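Local structure of beta-N-acetylhexosaminidase (Mycobacterium smegmatis, 4YYF) at residues A[144-149]-A[191-196]. The protein probably hydrolyses terminal non-reducing N-acetyl-D-hexosamine residues from N-acetyl-beta-D-hexosaminides, as a member of glycosyl hydrolase family 3. The protein carries 1 engineered substitution. Numbering follows the deposited sequence.
Sequences RKMRDL and RGLRDA. With ACT (acetate ion), chain E.
Between 144-149 and 191-196 the closest CA pair is Arg144 and Ala196, 5.3 Å apart, while the axes of 144-148 and 191-196 pass 9.7 Å from each other at a crossing angle of -41°. Ala196 suits this place because its side chain is a single methyl: CB points at the other helix and lies 3.6 Å from the backbone N of Arg144, with Arg144 CG packed beside it. The carbonyl of the same alanine serves Arg147. That side chain folds back on itself, bent at its second and third torsions, which brings its guanidinium edge-on to Ala196 O. NH1 donates a 2.9 Å bond to this oxygen, meeting a lone pair in the carbonyl plane, although the bond is not straight, its N-H...O angle being 147°. A long, flexible arginine can thus reach a backbone carbonyl of the partner helix while the residue stays exposed to solvent. Arg144 instead runs extended beyond CG, and its NH2 donates to a water, which in turn donates to Asp195 O, a second, indirect link between the helices. On the buried side the contact turns apolar: slender, unbranched selenomethionine Met146, bent at its last torsion, reaches across to set CE, the methyl on selenium, 3.8 Å from Leu193 CD2, a compact branch methyl, the two side chains crossing obliquely. Both side chains also touch Asp154 on strand 153-154, and Leu193 rests on Pro200 of strand 199-205. Helices 132-148 and 179-196 therefore pack side by side on the outside of the TIM-barrel-type domain, over two adjacent parallel strands, with Leu140 one helical turn earlier continuing the contact against Ala196.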
loop_
_atom_site.group_PDB
_atom_site.type_symbol
_atom_site.label_atom_id
_atom_site.label_comp_id
_atom_site.label_asym_id
_atom_site.label_seq_id
_atom_site.Cartn_x
_atom_site.Cartn_y
_atom_site.Cartn_z
ATOM N N ARG A 144 -15.363 -9.378 4.024
ATOM C CA ARG A 144 -15.985 -10.499 3.330
ATOM C C ARG A 144 -16.640 -10.013 2.051
ATOM O O ARG A 144 -16.585 -10.693 1.031
ATOM C CB ARG A 144 -17.006 -11.195 4.234
ATOM C CG ARG A 144 -16.359 -12.002 5.349
ATOM C CD ARG A 144 -17.361 -12.431 6.394
ATOM N NE ARG A 144 -16.721 -13.240 7.437
ATOM C CZ ARG A 144 -17.279 -13.550 8.596
ATOM N NH1 ARG A 144 -18.499 -13.108 8.879
ATOM N NH2 ARG A 144 -16.612 -14.294 9.481
ATOM N N LYS A 145 -17.250 -8.830 2.105
ATOM C CA LYS A 145 -17.896 -8.255 0.924
ATOM C C LYS A 145 -16.862 -7.930 -0.145
ATOM O O LYS A 145 -17.131 -8.090 -1.333
ATOM C CB LYS A 145 -18.740 -7.025 1.286
ATOM C CG LYS A 145 -20.023 -7.345 2.048
ATOM C CD LYS A 145 -20.671 -6.063 2.570
ATOM C CE LYS A 145 -21.891 -6.338 3.429
ATOM N NZ LYS A 145 -22.607 -5.064 3.810
HETATM N N MSE A 146 -15.676 -7.494 0.276
HETATM C CA MSE A 146 -14.560 -7.286 -0.657
HETATM C C MSE A 146 -14.035 -8.580 -1.272
HETATM O O MSE A 146 -13.748 -8.633 -2.464
HETATM C CB MSE A 146 -13.389 -6.571 0.049
HETATM C CG MSE A 146 -13.678 -5.132 0.373
HETATM SE SE MSE A 146 -12.155 -4.375 1.327
HETATM C CE MSE A 146 -13.115 -3.696 2.901
ATOM N N ARG A 147 -13.889 -9.616 -0.448
ATOM C CA ARG A 147 -13.479 -10.929 -0.932
ATOM C C ARG A 147 -14.436 -11.447 -2.002
ATOM O O ARG A 147 -13.997 -12.001 -3.002
ATOM C CB ARG A 147 -13.448 -11.950 0.206
ATOM C CG ARG A 147 -12.366 -11.754 1.265
ATOM C CD ARG A 147 -10.950 -11.826 0.711
ATOM N NE ARG A 147 -10.602 -13.052 -0.017
ATOM C CZ ARG A 147 -10.378 -14.239 0.540
ATOM N NH1 ARG A 147 -10.549 -14.408 1.849
ATOM N NH2 ARG A 147 -10.023 -15.274 -0.226
ATOM N N ASP A 148 -15.743 -11.288 -1.778
ATOM C CA ASP A 148 -16.755 -11.709 -2.761
ATOM C C ASP A 148 -16.517 -11.055 -4.124
ATOM O O ASP A 148 -16.838 -11.620 -5.178
ATOM C CB ASP A 148 -18.161 -11.343 -2.284
ATOM C CG ASP A 148 -18.863 -12.476 -1.573
ATOM O OD1 ASP A 148 -18.566 -13.660 -1.868
ATOM O OD2 ASP A 148 -19.740 -12.177 -0.731
ATOM N N LEU A 149 -15.945 -9.859 -4.098
ATOM C CA LEU A 149 -15.682 -9.118 -5.329
ATOM C C LEU A 149 -14.302 -9.407 -5.907
ATOM O O LEU A 149 -13.929 -8.840 -6.933
ATOM C CB LEU A 149 -15.837 -7.606 -5.085
ATOM C CG LEU A 149 -17.233 -7.129 -4.685
ATOM C CD1 LEU A 149 -17.198 -5.655 -4.278
ATOM C CD2 LEU A 149 -18.223 -7.316 -5.840
ATOM N N ARG A 191 -7.661 -6.176 12.119
ATOM C CA ARG A 191 -7.938 -7.539 12.552
ATOM C C ARG A 191 -9.181 -8.081 11.828
ATOM O O ARG A 191 -9.228 -9.257 11.451
ATOM C CB ARG A 191 -8.088 -7.577 14.090
ATOM C CG ARG A 191 -8.192 -8.974 14.688
ATOM C CD ARG A 191 -8.007 -8.958 16.213
ATOM N NE ARG A 191 -8.721 -7.852 16.860
ATOM C CZ ARG A 191 -9.927 -7.948 17.416
ATOM N NH1 ARG A 191 -10.580 -9.108 17.417
ATOM N NH2 ARG A 191 -10.477 -6.876 17.978
ATOM N N GLY A 192 -10.176 -7.213 11.634
ATOM C CA GLY A 192 -11.395 -7.580 10.926
ATOM C C GLY A 192 -11.112 -7.914 9.478
ATOM O O GLY A 192 -11.584 -8.932 8.966
ATOM N N LEU A 193 -10.314 -7.079 8.820
ATOM C CA LEU A 193 -9.930 -7.339 7.431
ATOM C C LEU A 193 -9.167 -8.643 7.329
ATOM O O LEU A 193 -9.457 -9.484 6.475
ATOM C CB LEU A 193 -9.059 -6.196 6.892
ATOM C CG LEU A 193 -9.732 -4.842 6.667
ATOM C CD1 LEU A 193 -8.697 -3.843 6.162
ATOM C CD2 LEU A 193 -10.891 -4.946 5.673
ATOM N N ARG A 194 -8.176 -8.798 8.206
ATOM C CA ARG A 194 -7.340 -9.996 8.266
ATOM C C ARG A 194 -8.188 -11.254 8.468
ATOM O O ARG A 194 -7.963 -12.281 7.810
ATOM C CB ARG A 194 -6.309 -9.834 9.416
ATOM C CG ARG A 194 -5.489 -11.046 9.803
ATOM C CD ARG A 194 -4.452 -10.674 10.915
ATOM N NE ARG A 194 -3.781 -9.433 10.531
ATOM C CZ ARG A 194 -3.806 -8.294 11.213
ATOM N NH1 ARG A 194 -3.197 -7.229 10.708
ATOM N NH2 ARG A 194 -4.419 -8.216 12.391
ATOM N N ASP A 195 -9.150 -11.198 9.382
ATOM C CA ASP A 195 -9.991 -12.378 9.632
ATOM C C ASP A 195 -10.928 -12.701 8.459
ATOM O O ASP A 195 -11.408 -13.833 8.328
ATOM C CB ASP A 195 -10.783 -12.232 10.943
ATOM C CG ASP A 195 -9.899 -12.336 12.180
ATOM O OD1 ASP A 195 -8.727 -12.735 12.039
ATOM O OD2 ASP A 195 -10.370 -12.011 13.300
ATOM N N ALA A 196 -11.184 -11.711 7.613
ATOM C CA ALA A 196 -11.916 -11.930 6.363
ATOM C C ALA A 196 -11.004 -12.524 5.283
ATOM O O ALA A 196 -11.477 -13.010 4.252
ATOM C CB ALA A 196 -12.534 -10.625 5.857
HETATM C C ACT E . -20.915 -3.034 6.448
HETATM O O ACT E . -21.184 -4.081 5.820
HETATM O OXT ACT E . -20.924 -1.983 5.773
HETATM C CH3 ACT E . -20.577 -3.050 7.909
HETATM O O HOH W 1 -13.805 -14.947 9.513
#